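Local coordinates for protein fatty acid synthase 1, isoform A (Drosophila melanogaster, PDB 6FN6) that carries the dehydratase, enoyl reductase and ketoreductase modifying domains of an insect fatty acid synthase, which probably builds long-chain saturated fatty acids with NADPH, at residues E197-N202 and G238-G243; A34-M38 and L63-T69; T56-E61 and K103-P107; W166-W170 and H206-L210. One frame throughout, in Å; residues are numbered along the deposited sequence.

Contact 1. Residues E197-N202 and G238-G243; sequences ERAVIN and GVELRG
Arg198 and Arg242 form an antiparallel hydrogen-bonded pair. Arg242 N meets Arg198 O at 2.8 Å, nearly straight at 179°. Val200 and Glu240 make the next such pair, with Val200 N 2.8 Å from Glu240 O. Asn202 N adds a bond to Gly238 O at 2.8 Å. At the far end Glu197 N, weakly, and Arg198 N both donate to Arg242 O, a classic beta bulge.

Arg198, Val200, Glu240 and Arg242 share one face. Arg242 CG, anti to its carbonyl carbon (chi1 -46°), sends the extended chain alongside Arg198. Arg198 CD lies over one face of the Arg242 guanidinium, 3.5 Å from Arg242 CZ. Arg242 NE donates to Glu240 OE2 at 2.9 Å, while Glu240 OE1 forms a salt bridge with Lys235. Arg198 pairs with Glu61 and Glu113, which is likely to offset the nearby like charge. With an alanine replacing Arg242, Glu240 OE2 would probably lose its guanidinium mate and Arg198 CD the flat surface it rests on.

On the other face, Leu241 CD2 touches Ala199 CB at 3.5 Å. Val239 and Leu241 also pack on helix 170-183. A curved antiparallel sheet laid against a long helix is consistent with the C-terminal hotdog fold of the dehydratase.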
loop_
_atom_site.group_PDB
_atom_site.type_symbol
_atom_site.label_atom_id
_atom_site.label_comp_id
_atom_site.label_asym_id
_atom_site.label_seq_id
_atom_site.Cartn_x
_atom_site.Cartn_y
_atom_site.Cartn_z
ATOM N N GLU A 197 -12.466 5.049 -10.204
ATOM C CA GLU A 197 -11.946 5.817 -9.082
ATOM C C GLU A 197 -13.056 6.602 -8.394
ATOM O O GLU A 197 -13.166 6.588 -7.167
ATOM C CB GLU A 197 -10.838 6.765 -9.550
ATOM C CG GLU A 197 -10.222 7.600 -8.432
ATOM C CD GLU A 197 -10.589 9.069 -8.521
ATOM O OE1 GLU A 197 -10.420 9.659 -9.610
ATOM O OE2 GLU A 197 -11.048 9.632 -7.503
ATOM N N ARG A 198 -13.879 7.285 -9.184
ATOM C CA ARG A 198 -14.944 8.105 -8.622
ATOM C C ARG A 198 -16.171 8.138 -9.527
ATOM O O ARG A 198 -16.060 8.266 -10.746
ATOM C CB ARG A 198 -14.433 9.526 -8.377
ATOM C CG ARG A 198 -15.291 10.355 -7.439
ATOM C CD ARG A 198 -14.760 11.776 -7.332
ATOM N NE ARG A 198 -15.142 12.419 -6.075
ATOM C CZ ARG A 198 -14.446 12.334 -4.944
ATOM N NH1 ARG A 198 -13.322 11.626 -4.896
ATOM N NH2 ARG A 198 -14.875 12.956 -3.852
ATOM N N ALA A 199 -17.343 8.022 -8.911
ATOM C CA ALA A 199 -18.605 8.097 -9.630
ATOM C C ALA A 199 -19.567 9.020 -8.894
ATOM O O ALA A 199 -20.116 8.654 -7.857
ATOM C CB ALA A 199 -19.210 6.713 -9.792
ATOM N N VAL A 200 -19.765 10.217 -9.436
ATOM C CA VAL A 200 -20.664 11.193 -8.832
ATOM C C VAL A 200 -22.040 11.092 -9.477
ATOM O O VAL A 200 -22.175 11.216 -10.694
ATOM C CB VAL A 200 -20.107 12.620 -8.960
ATOM C CG1 VAL A 200 -20.981 13.603 -8.197
ATOM C CG2 VAL A 200 -18.674 12.680 -8.464
ATOM N N ILE A 201 -23.058 10.860 -8.653
ATOM C CA ILE A 201 -24.426 10.739 -9.137
ATOM C C ILE A 201 -25.275 11.857 -8.538
ATOM O O ILE A 201 -25.372 11.995 -7.317
ATOM C CB ILE A 201 -25.013 9.355 -8.811
ATOM C CG1 ILE A 201 -24.087 8.254 -9.340
ATOM C CG2 ILE A 201 -26.408 9.215 -9.416
ATOM C CD1 ILE A 201 -24.483 6.856 -8.922
ATOM N N ASN A 202 -25.891 12.645 -9.415
ATOM C CA ASN A 202 -26.698 13.794 -9.018
ATOM C C ASN A 202 -28.107 13.667 -9.598
ATOM O O ASN A 202 -28.380 14.183 -10.682
ATOM C CB ASN A 202 -26.042 15.089 -9.498
ATOM C CG ASN A 202 -26.687 16.325 -8.913
ATOM O OD1 ASN A 202 -27.833 16.293 -8.460
ATOM N ND2 ASN A 202 -25.955 17.431 -8.929
ATOM N N GLY A 238 -26.356 13.907 -15.017
ATOM C CA GLY A 238 -26.137 13.840 -13.583
ATOM C C GLY A 238 -25.070 12.854 -13.153
ATOM O O GLY A 238 -24.731 12.779 -11.972
ATOM N N VAL A 239 -24.546 12.095 -14.108
ATOM C CA VAL A 239 -23.543 11.078 -13.817
ATOM C C VAL A 239 -22.163 11.561 -14.259
ATOM O O VAL A 239 -21.990 12.041 -15.377
ATOM C CB VAL A 239 -23.897 9.733 -14.488
ATOM C CG1 VAL A 239 -22.906 8.648 -14.073
ATOM C CG2 VAL A 239 -25.322 9.316 -14.142
ATOM N N GLU A 240 -21.188 11.436 -13.369
ATOM C CA GLU A 240 -19.813 11.807 -13.679
ATOM C C GLU A 240 -18.863 10.691 -13.243
ATOM O O GLU A 240 -18.793 10.353 -12.062
ATOM C CB GLU A 240 -19.450 13.123 -12.990
ATOM C CG GLU A 240 -18.154 13.741 -13.472
ATOM C CD GLU A 240 -17.775 14.983 -12.688
ATOM O OE1 GLU A 240 -18.391 16.044 -12.918
ATOM O OE2 GLU A 240 -16.859 14.899 -11.846
ATOM N N LEU A 241 -18.137 10.123 -14.201
ATOM C CA LEU A 241 -17.272 8.977 -13.933
ATOM C C LEU A 241 -15.801 9.313 -14.168
ATOM O O LEU A 241 -15.411 9.693 -15.270
ATOM C CB LEU A 241 -17.686 7.788 -14.804
ATOM C CG LEU A 241 -19.147 7.349 -14.657
ATOM C CD1 LEU A 241 -19.493 6.265 -15.663
ATOM C CD2 LEU A 241 -19.439 6.872 -13.236
ATOM N N ARG A 242 -14.992 9.179 -13.120
ATOM C CA ARG A 242 -13.568 9.494 -13.196
ATOM C C ARG A 242 -12.710 8.238 -13.046
ATOM O O ARG A 242 -13.072 7.316 -12.317
ATOM C CB ARG A 242 -13.184 10.504 -12.110
ATOM C CG ARG A 242 -14.130 11.689 -11.987
ATOM C CD ARG A 242 -13.623 12.684 -10.959
ATOM N NE ARG A 242 -14.672 13.588 -10.495
ATOM C CZ ARG A 242 -14.500 14.519 -9.562
ATOM N NH1 ARG A 242 -13.316 14.674 -8.985
ATOM N NH2 ARG A 242 -15.515 15.294 -9.201
ATOM N N GLY A 243 -11.577 8.209 -13.741
ATOM C CA GLY A 243 -10.596 7.151 -13.571
ATOM C C GLY A 243 -11.077 5.748 -13.893
ATOM O O GLY A 243 -10.866 4.821 -13.114
#

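Contact 2. Residues A34-M38 and L63-T69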
loop_
_atom_site.group_PDB
_atom_site.type_symbol
_atom_site.label_atom_id
_atom_site.label_comp_id
_atom_site.label_asym_id
_atom_site.label_seq_id
_atom_site.Cartn_x
_atom_site.Cartn_y
_atom_site.Cartn_z
ATOM N N ALA A 34 -21.612 -4.028 -14.535
ATOM C CA ALA A 34 -20.904 -3.317 -13.484
ATOM C C ALA A 34 -21.796 -2.214 -12.925
ATOM O O ALA A 34 -21.851 -1.988 -11.716
ATOM C CB ALA A 34 -19.608 -2.744 -14.023
ATOM N N THR A 35 -22.497 -1.533 -13.824
ATOM C CA THR A 35 -23.396 -0.449 -13.455
ATOM C C THR A 35 -24.621 -0.976 -12.718
ATOM O O THR A 35 -25.299 -0.235 -12.005
ATOM C CB THR A 35 -23.854 0.331 -14.693
ATOM O OG1 THR A 35 -24.596 -0.541 -15.556
ATOM C CG2 THR A 35 -22.653 0.882 -15.443
ATOM N N GLY A 36 -24.900 -2.262 -12.890
ATOM C CA GLY A 36 -25.957 -2.911 -12.141
ATOM C C GLY A 36 -25.618 -2.916 -10.664
ATOM O O GLY A 36 -26.450 -2.583 -9.821
ATOM N N TYR A 37 -24.384 -3.302 -10.357
ATOM C CA TYR A 37 -23.897 -3.313 -8.985
ATOM C C TYR A 37 -23.971 -1.932 -8.358
ATOM O O TYR A 37 -24.442 -1.773 -7.236
ATOM C CB TYR A 37 -22.454 -3.797 -8.941
ATOM C CG TYR A 37 -22.287 -5.265 -9.222
ATOM C CD1 TYR A 37 -22.750 -6.222 -8.334
ATOM C CD2 TYR A 37 -21.647 -5.691 -10.373
ATOM C CE1 TYR A 37 -22.585 -7.568 -8.593
ATOM C CE2 TYR A 37 -21.475 -7.021 -10.642
ATOM C CZ TYR A 37 -21.941 -7.962 -9.752
ATOM O OH TYR A 37 -21.756 -9.291 -10.042
ATOM N N MET A 38 -23.501 -0.937 -9.100
ATOM C CA MET A 38 -23.471 0.430 -8.614
ATOM C C MET A 38 -24.878 0.876 -8.241
ATOM O O MET A 38 -25.086 1.516 -7.213
ATOM C CB MET A 38 -22.873 1.356 -9.671
ATOM C CG MET A 38 -21.459 0.983 -10.086
ATOM S SD MET A 38 -20.843 1.905 -11.510
ATOM C CE MET A 38 -21.072 3.591 -10.957
ATOM N N LEU A 63 -14.214 2.001 -6.674
ATOM C CA LEU A 63 -15.011 0.873 -7.123
ATOM C C LEU A 63 -14.119 -0.178 -7.763
ATOM O O LEU A 63 -13.323 0.129 -8.649
ATOM C CB LEU A 63 -16.086 1.331 -8.109
ATOM C CG LEU A 63 -17.279 2.063 -7.494
ATOM C CD1 LEU A 63 -18.048 2.823 -8.553
ATOM C CD2 LEU A 63 -18.195 1.072 -6.793
ATOM N N VAL A 64 -14.256 -1.416 -7.304
ATOM C CA VAL A 64 -13.519 -2.533 -7.877
ATOM C C VAL A 64 -14.498 -3.630 -8.265
ATOM O O VAL A 64 -15.292 -4.088 -7.446
ATOM C CB VAL A 64 -12.454 -3.075 -6.903
ATOM C CG1 VAL A 64 -11.674 -4.213 -7.550
ATOM C CG2 VAL A 64 -11.515 -1.967 -6.460
ATOM N N PHE A 65 -14.431 -4.051 -9.522
ATOM C CA PHE A 65 -15.252 -5.150 -9.997
ATOM C C PHE A 65 -14.371 -6.393 -10.098
ATOM O O PHE A 65 -13.657 -6.596 -11.081
ATOM C CB PHE A 65 -15.895 -4.777 -11.332
ATOM C CG PHE A 65 -16.643 -3.470 -11.283
ATOM C CD1 PHE A 65 -17.940 -3.414 -10.800
ATOM C CD2 PHE A 65 -16.038 -2.293 -11.692
ATOM C CE1 PHE A 65 -18.622 -2.210 -10.737
ATOM C CE2 PHE A 65 -16.718 -1.090 -11.634
ATOM C CZ PHE A 65 -18.011 -1.049 -11.157
ATOM N N HIS A 66 -14.419 -7.212 -9.052
ATOM C CA HIS A 66 -13.462 -8.299 -8.867
ATOM C C HIS A 66 -13.662 -9.464 -9.830
ATOM O O HIS A 66 -12.696 -10.127 -10.209
ATOM C CB HIS A 66 -13.523 -8.797 -7.424
ATOM C CG HIS A 66 -13.172 -7.744 -6.419
ATOM N ND1 HIS A 66 -11.886 -7.551 -5.964
ATOM C CD2 HIS A 66 -13.937 -6.819 -5.792
ATOM C CE1 HIS A 66 -11.873 -6.556 -5.094
ATOM N NE2 HIS A 66 -13.106 -6.094 -4.974
ATOM N N ARG A 67 -14.908 -9.729 -10.209
ATOM C CA ARG A 67 -15.193 -10.811 -11.143
ATOM C C ARG A 67 -16.524 -10.566 -11.842
ATOM O O ARG A 67 -17.359 -9.801 -11.360
ATOM C CB ARG A 67 -15.221 -12.163 -10.427
ATOM C CG ARG A 67 -16.256 -12.284 -9.316
ATOM C CD ARG A 67 -16.366 -13.726 -8.840
ATOM N NE ARG A 67 -17.522 -13.958 -7.978
ATOM C CZ ARG A 67 -18.775 -14.063 -8.412
ATOM N NH1 ARG A 67 -19.050 -13.956 -9.705
ATOM N NH2 ARG A 67 -19.758 -14.279 -7.551
ATOM N N ALA A 68 -16.722 -11.230 -12.975
ATOM C CA ALA A 68 -17.961 -11.099 -13.726
ATOM C C ALA A 68 -19.036 -12.011 -13.151
ATOM O O ALA A 68 -18.736 -13.079 -12.618
ATOM C CB ALA A 68 -17.728 -11.417 -15.196
ATOM N N THR A 69 -20.289 -11.580 -13.263
ATOM C CA THR A 69 -21.421 -12.393 -12.836
ATOM C C THR A 69 -22.199 -12.825 -14.065
ATOM O O THR A 69 -22.774 -11.998 -14.774
ATOM C CB THR A 69 -22.370 -11.647 -11.872
ATOM O OG1 THR A 69 -21.623 -11.058 -10.799
ATOM C CG2 THR A 69 -23.407 -12.596 -11.296
#
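Ala34 CB sits over one face of the Phe65 ring, 3.5 Å from Phe65 CE1. This is a CH-pi contact: the methyl is only 18° off the ring normal, displaced toward the rim. Phe65 CG is anti to its own carbonyl carbon (chi1 -53°), and the ring is thereby carried from the strand to the helix. Ala34 O also approaches the ring, 3.4 Å from Phe65 CE1.

Met38 meets the same ring at its edge. Its SD is 4.1 Å from Phe65 CZ, a Met-aromatic contact lying near the ring plane. The Met38 chain bends at its last torsion, and CE packs 3.9 Å from Leu63 CD1.

These residues join the start of helix 34-48 to strand 58-65. In the predicted N-terminal hotdog fold the sheet wraps such a helix. Val100 and Ile196, from the strands flanking 58-65, also touch Phe65. The side chain of Ala34 lies about 6 Å from that of Asp175 and about 7 Å from that of His24, the predicted dehydratase catalytic pair.

A serine in place of Phe65 would probably open a gap under Ala34 and leave Met38 SD without its aromatic edge. Tyr37 meets Phe65 at longer range, CD2 4.4 Å from Phe65 CD1. Its ring also meets Phe32 edge-to-face. The modelled approach of its OH to Thr69 OG1 is too short and is doubtful.

Contact 3. Residues T56-E61 and K103-P107; sequences TPVVME and KITIP
Glu61 N donates to Lys103 O at 2.7 Å, and Lys103 N returns a bond to Glu61 O at 2.8 Å. Strands 58-65 and 98-105 run antiparallel here as neighbours in the sheet of the predicted N-terminal hotdog fold. Val59 and Thr105 form the second hydrogen-bonded pair. Val59 N meets Thr105 O at 3.0 Å, with the donor nearly in line with the carbonyl bond. Between the two pairs, Met60 and Ile104 make a non-hydrogen-bonded pair. There Met60 CA comes 3.1 Å from Lys103 O, a CA-H...O contact.

Glu61 and Lys103 point the same way and lie alongside each other. Glu61 OE2 stays 4.1 Å from Lys103 NZ, beyond a salt bridge, and mostly borders the aliphatic part of the lysine. The stronger partner of the Glu61 carboxylate is Arg198, which OE1 binds in a salt bridge. That charge may well hold the group turned toward strand 191-201.

On the other face, Ile104 CD1 reaches both Val58 and Met60. It touches Val58 CB and Met60 CG, each at 4.2 Å. Val58 and Met60 also press on Trp42 of helix 34-48, so this face belongs to the core around the helix. Past the end of the strand, Pro107 lies against the first strand on the side of Val59. Its ring touches the branch of Val59 that lies beside the backbone N, Val59 CG2 to Pro107 CG at 3.9 Å.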
loop_
_atom_site.group_PDB
_atom_site.type_symbol
_atom_site.label_atom_id
_atom_site.label_comp_id
_atom_site.label_asym_id
_atom_site.label_seq_id
_atom_site.Cartn_x
_atom_site.Cartn_y
_atom_site.Cartn_z
ATOM N N THR A 56 -31.799 10.779 -3.666
ATOM C CA THR A 56 -30.592 10.741 -2.846
ATOM C C THR A 56 -29.314 10.767 -3.682
ATOM O O THR A 56 -28.963 9.766 -4.306
ATOM C CB THR A 56 -30.567 9.478 -1.961
ATOM O OG1 THR A 56 -31.821 9.337 -1.282
ATOM C CG2 THR A 56 -29.448 9.560 -0.938
ATOM N N PRO A 57 -28.606 11.910 -3.694
ATOM C CA PRO A 57 -27.317 11.950 -4.394
ATOM C C PRO A 57 -26.217 11.233 -3.615
ATOM O O PRO A 57 -26.218 11.269 -2.386
ATOM C CB PRO A 57 -27.029 13.447 -4.507
ATOM C CG PRO A 57 -27.735 14.052 -3.355
ATOM C CD PRO A 57 -28.973 13.228 -3.146
ATOM N N VAL A 58 -25.299 10.575 -4.318
ATOM C CA VAL A 58 -24.227 9.835 -3.657
ATOM C C VAL A 58 -22.903 9.992 -4.400
ATOM O O VAL A 58 -22.871 10.411 -5.555
ATOM C CB VAL A 58 -24.586 8.340 -3.518
ATOM C CG1 VAL A 58 -25.841 8.168 -2.664
ATOM C CG2 VAL A 58 -24.766 7.697 -4.893
ATOM N N VAL A 59 -21.814 9.659 -3.714
ATOM C CA VAL A 59 -20.487 9.649 -4.315
ATOM C C VAL A 59 -19.820 8.311 -4.029
ATOM O O VAL A 59 -19.529 7.988 -2.877
ATOM C CB VAL A 59 -19.624 10.814 -3.795
ATOM C CG1 VAL A 59 -18.198 10.712 -4.330
ATOM C CG2 VAL A 59 -20.240 12.144 -4.176
ATOM N N MET A 60 -19.594 7.532 -5.082
ATOM C CA MET A 60 -18.917 6.250 -4.946
ATOM C C MET A 60 -17.436 6.416 -5.242
ATOM O O MET A 60 -17.059 7.194 -6.118
ATOM C CB MET A 60 -19.534 5.217 -5.884
ATOM C CG MET A 60 -21.029 5.065 -5.708
ATOM S SD MET A 60 -21.698 3.655 -6.594
ATOM C CE MET A 60 -23.413 4.140 -6.689
ATOM N N GLU A 61 -16.600 5.685 -4.515
ATOM C CA GLU A 61 -15.157 5.794 -4.683
ATOM C C GLU A 61 -14.471 4.437 -4.614
ATOM O O GLU A 61 -14.936 3.525 -3.930
ATOM C CB GLU A 61 -14.566 6.725 -3.626
ATOM C CG GLU A 61 -15.057 8.156 -3.723
ATOM C CD GLU A 61 -14.503 9.032 -2.621
ATOM O OE1 GLU A 61 -13.383 9.558 -2.792
ATOM O OE2 GLU A 61 -15.181 9.190 -1.583
ATOM N N LYS A 103 -16.406 2.413 -1.883
ATOM C CA LYS A 103 -16.811 3.322 -0.819
ATOM C C LYS A 103 -17.972 4.183 -1.299
ATOM O O LYS A 103 -18.027 4.559 -2.469
ATOM C CB LYS A 103 -15.630 4.198 -0.389
ATOM C CG LYS A 103 -15.977 5.299 0.602
ATOM C CD LYS A 103 -14.752 6.132 0.948
ATOM C CE LYS A 103 -15.120 7.341 1.794
ATOM N NZ LYS A 103 -13.925 8.145 2.168
ATOM N N ILE A 104 -18.904 4.485 -0.400
ATOM C CA ILE A 104 -20.065 5.297 -0.749
ATOM C C ILE A 104 -20.423 6.239 0.395
ATOM O O ILE A 104 -20.512 5.824 1.549
ATOM C CB ILE A 104 -21.269 4.409 -1.127
ATOM C CG1 ILE A 104 -22.406 5.272 -1.684
ATOM C CG2 ILE A 104 -21.748 3.599 0.081
ATOM C CD1 ILE A 104 -23.507 4.477 -2.349
ATOM N N THR A 105 -20.624 7.511 0.066
ATOM C CA THR A 105 -20.981 8.514 1.063
ATOM C C THR A 105 -21.955 9.539 0.491
ATOM O O THR A 105 -21.916 9.849 -0.701
ATOM C CB THR A 105 -19.738 9.255 1.592
ATOM O OG1 THR A 105 -19.047 9.877 0.503
ATOM C CG2 THR A 105 -18.797 8.297 2.306
ATOM N N ILE A 106 -22.828 10.059 1.349
ATOM C CA ILE A 106 -23.742 11.128 0.967
ATOM C C ILE A 106 -23.040 12.465 1.195
ATOM O O ILE A 106 -22.760 12.827 2.339
ATOM C CB ILE A 106 -25.067 11.044 1.751
ATOM C CG1 ILE A 106 -25.825 9.775 1.362
ATOM C CG2 ILE A 106 -25.930 12.277 1.487
ATOM C CD1 ILE A 106 -27.018 9.464 2.239
ATOM N N PRO A 107 -22.751 13.205 0.108
ATOM C CA PRO A 107 -21.954 14.431 0.232
ATOM C C PRO A 107 -22.690 15.603 0.877
ATOM O O PRO A 107 -23.921 15.636 0.903
ATOM C CB PRO A 107 -21.606 14.761 -1.221
ATOM C CG PRO A 107 -22.747 14.221 -2.002
ATOM C CD PRO A 107 -23.169 12.967 -1.288
#

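Contact 4. Residues W166-W170 and H206-L210; sequences WVDNW and HFELL
An aromatic cluster of Trp166, Trp170, His206 and Phe207 joins a loop to helix 203-210 within the predicted C-terminal hotdog fold. The loop leads into helix 170-183, whose N-cap is Asn169, bonded to Ser172 N.

His206 meets both tryptophans, which touch each other, Trp166 CH2 lying over a face of Trp170. His206 CG is anti to the backbone N (chi1 -163°), which sends the ring from the helix to the loop. It turns an edge to the face of Trp166, the planes 67° apart, with His206 NE2 3.4 Å from Trp166 CZ3. Trp170 CH2 lies over one face of the His206 ring, toward its rim, 3.3 Å from His206 CG, the planes oblique. His206 ND1 accepts from Gly238 N, which probably sets the ring's rotation and links it to the turn before strand 239-248.

Phe207 offers its face to the edge of Trp170 in an offset edge-to-face pair, Trp170 CZ2 to Phe207 CZ at 3.7 Å. Phe173 meets both Trp166 and His206 edge-to-face from helix 170-183. Leu210, one turn on, covers the face of Trp166 that His206 meets. Its CD1 makes a CH-pi contact, 15° off the normal of the five-membered ring and 3.4 Å from Trp166 CD1.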
loop_
_atom_site.group_PDB
_atom_site.type_symbol
_atom_site.label_atom_id
_atom_site.label_comp_id
_atom_site.label_asym_id
_atom_site.label_seq_id
_atom_site.Cartn_x
_atom_site.Cartn_y
_atom_site.Cartn_z
ATOM N N TRP A 166 -32.546 8.059 -22.851
ATOM C CA TRP A 166 -33.007 7.870 -21.482
ATOM C C TRP A 166 -34.353 7.158 -21.470
ATOM O O TRP A 166 -35.337 7.668 -22.008
ATOM C CB TRP A 166 -33.123 9.209 -20.755
ATOM C CG TRP A 166 -33.715 9.077 -19.388
ATOM C CD1 TRP A 166 -34.972 9.436 -19.000
ATOM C CD2 TRP A 166 -33.076 8.534 -18.226
ATOM N NE1 TRP A 166 -35.153 9.156 -17.667
ATOM C CE2 TRP A 166 -34.003 8.602 -17.170
ATOM C CE3 TRP A 166 -31.809 8.000 -17.979
ATOM C CZ2 TRP A 166 -33.703 8.158 -15.884
ATOM C CZ3 TRP A 166 -31.514 7.558 -16.701
ATOM C CH2 TRP A 166 -32.455 7.639 -15.672
ATOM N N VAL A 167 -34.388 5.977 -20.858
ATOM C CA VAL A 167 -35.612 5.189 -20.781
ATOM C C VAL A 167 -35.969 4.900 -19.326
ATOM O O VAL A 167 -36.468 3.823 -19.007
ATOM C CB VAL A 167 -35.479 3.878 -21.582
ATOM C CG1 VAL A 167 -35.304 4.176 -23.060
ATOM C CG2 VAL A 167 -34.311 3.042 -21.065
ATOM N N ASP A 168 -35.731 5.875 -18.454
ATOM C CA ASP A 168 -36.037 5.734 -17.034
ATOM C C ASP A 168 -35.374 4.479 -16.467
ATOM O O ASP A 168 -36.006 3.699 -15.753
ATOM C CB ASP A 168 -37.550 5.679 -16.814
ATOM C CG ASP A 168 -37.937 5.882 -15.359
ATOM O OD1 ASP A 168 -37.266 6.678 -14.667
ATOM O OD2 ASP A 168 -38.910 5.244 -14.906
ATOM N N ASN A 169 -34.097 4.295 -16.791
ATOM C CA ASN A 169 -33.341 3.126 -16.351
ATOM C C ASN A 169 -31.873 3.501 -16.147
ATOM O O ASN A 169 -31.128 3.673 -17.111
ATOM C CB ASN A 169 -33.476 1.991 -17.372
ATOM C CG ASN A 169 -32.793 0.708 -16.921
ATOM O OD1 ASN A 169 -31.602 0.698 -16.613
ATOM N ND2 ASN A 169 -33.547 -0.385 -16.894
ATOM N N TRP A 170 -31.461 3.617 -14.888
ATOM C CA TRP A 170 -30.107 4.061 -14.560
ATOM C C TRP A 170 -29.045 3.035 -14.935
ATOM O O TRP A 170 -27.944 3.405 -15.340
ATOM C CB TRP A 170 -30.004 4.391 -13.068
ATOM C CG TRP A 170 -30.760 5.624 -12.678
ATOM C CD1 TRP A 170 -32.060 5.699 -12.270
ATOM C CD2 TRP A 170 -30.259 6.966 -12.671
ATOM N NE1 TRP A 170 -32.396 7.005 -12.004
ATOM C CE2 TRP A 170 -31.309 7.801 -12.243
ATOM C CE3 TRP A 170 -29.024 7.540 -12.983
ATOM C CZ2 TRP A 170 -31.159 9.181 -12.119
ATOM C CZ3 TRP A 170 -28.879 8.909 -12.859
ATOM C CH2 TRP A 170 -29.940 9.713 -12.431
ATOM N N HIS A 206 -30.099 15.524 -12.798
ATOM C CA HIS A 206 -30.405 14.634 -13.909
ATOM C C HIS A 206 -31.819 14.865 -14.442
ATOM O O HIS A 206 -32.021 15.006 -15.648
ATOM C CB HIS A 206 -30.240 13.177 -13.475
ATOM C CG HIS A 206 -30.143 12.211 -14.614
ATOM N ND1 HIS A 206 -28.998 12.060 -15.366
ATOM C CD2 HIS A 206 -31.046 11.340 -15.124
ATOM C CE1 HIS A 206 -29.200 11.140 -16.292
ATOM N NE2 HIS A 206 -30.435 10.687 -16.167
ATOM N N PHE A 207 -32.793 14.910 -13.538
ATOM C CA PHE A 207 -34.196 14.974 -13.935
ATOM C C PHE A 207 -34.628 16.376 -14.357
ATOM O O PHE A 207 -35.565 16.524 -15.142
ATOM C CB PHE A 207 -35.090 14.472 -12.798
ATOM C CG PHE A 207 -34.940 13.004 -12.519
ATOM C CD1 PHE A 207 -35.347 12.065 -13.455
ATOM C CD2 PHE A 207 -34.396 12.560 -11.324
ATOM C CE1 PHE A 207 -35.212 10.712 -13.208
ATOM C CE2 PHE A 207 -34.259 11.207 -11.070
ATOM C CZ PHE A 207 -34.667 10.282 -12.013
ATOM N N GLU A 208 -33.957 17.406 -13.849
ATOM C CA GLU A 208 -34.285 18.770 -14.253
ATOM C C GLU A 208 -33.715 19.037 -15.643
ATOM O O GLU A 208 -34.153 19.951 -16.342
ATOM C CB GLU A 208 -33.748 19.794 -13.247
ATOM C CG GLU A 208 -32.243 20.035 -13.312
ATOM C CD GLU A 208 -31.779 21.099 -12.330
ATOM O OE1 GLU A 208 -31.943 20.898 -11.107
ATOM O OE2 GLU A 208 -31.249 22.137 -12.783
ATOM N N LEU A 209 -32.737 18.227 -16.039
ATOM C CA LEU A 209 -32.197 18.279 -17.391
ATOM C C LEU A 209 -33.075 17.470 -18.339
ATOM O O LEU A 209 -33.236 17.824 -19.507
ATOM C CB LEU A 209 -30.763 17.752 -17.415
ATOM C CG LEU A 209 -29.683 18.687 -16.861
ATOM C CD1 LEU A 209 -28.364 17.946 -16.713
ATOM C CD2 LEU A 209 -29.507 19.907 -17.749
ATOM N N LEU A 210 -33.633 16.379 -17.826
ATOM C CA LEU A 210 -34.525 15.533 -18.608
ATOM C C LEU A 210 -35.863 16.220 -18.857
ATOM O O LEU A 210 -36.523 15.962 -19.863
ATOM C CB LEU A 210 -34.747 14.197 -17.899
ATOM C CG LEU A 210 -33.659 13.141 -18.102
ATOM C CD1 LEU A 210 -33.803 12.022 -17.089
ATOM C CD2 LEU A 210 -33.710 12.589 -19.520
#

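Overall arrangement
From the N terminus, helix 34-48 opens contact 2, which closes at 63-69. Contact 3 opens at 56-61, before that closure, and ends at 103-107, so the two loops cross and share strand 58-65. Both lie in the predicted N-terminal hotdog half. Contact 4 then opens at 166-170, and contact 1 at 197-202. Contact 4 closes at 206-210 and contact 1 at 238-243, so this second pair also crosses. It belongs to the predicted C-terminal half. Strands 58-65 and 191-201 are neighbours, and the halves join there: Ala199 N is 2.9 Å from Met60 O. Met38 CE packs on Ala199 CB between contacts 2 and 1, and Trp170 on Val239 between contacts 4 and 1.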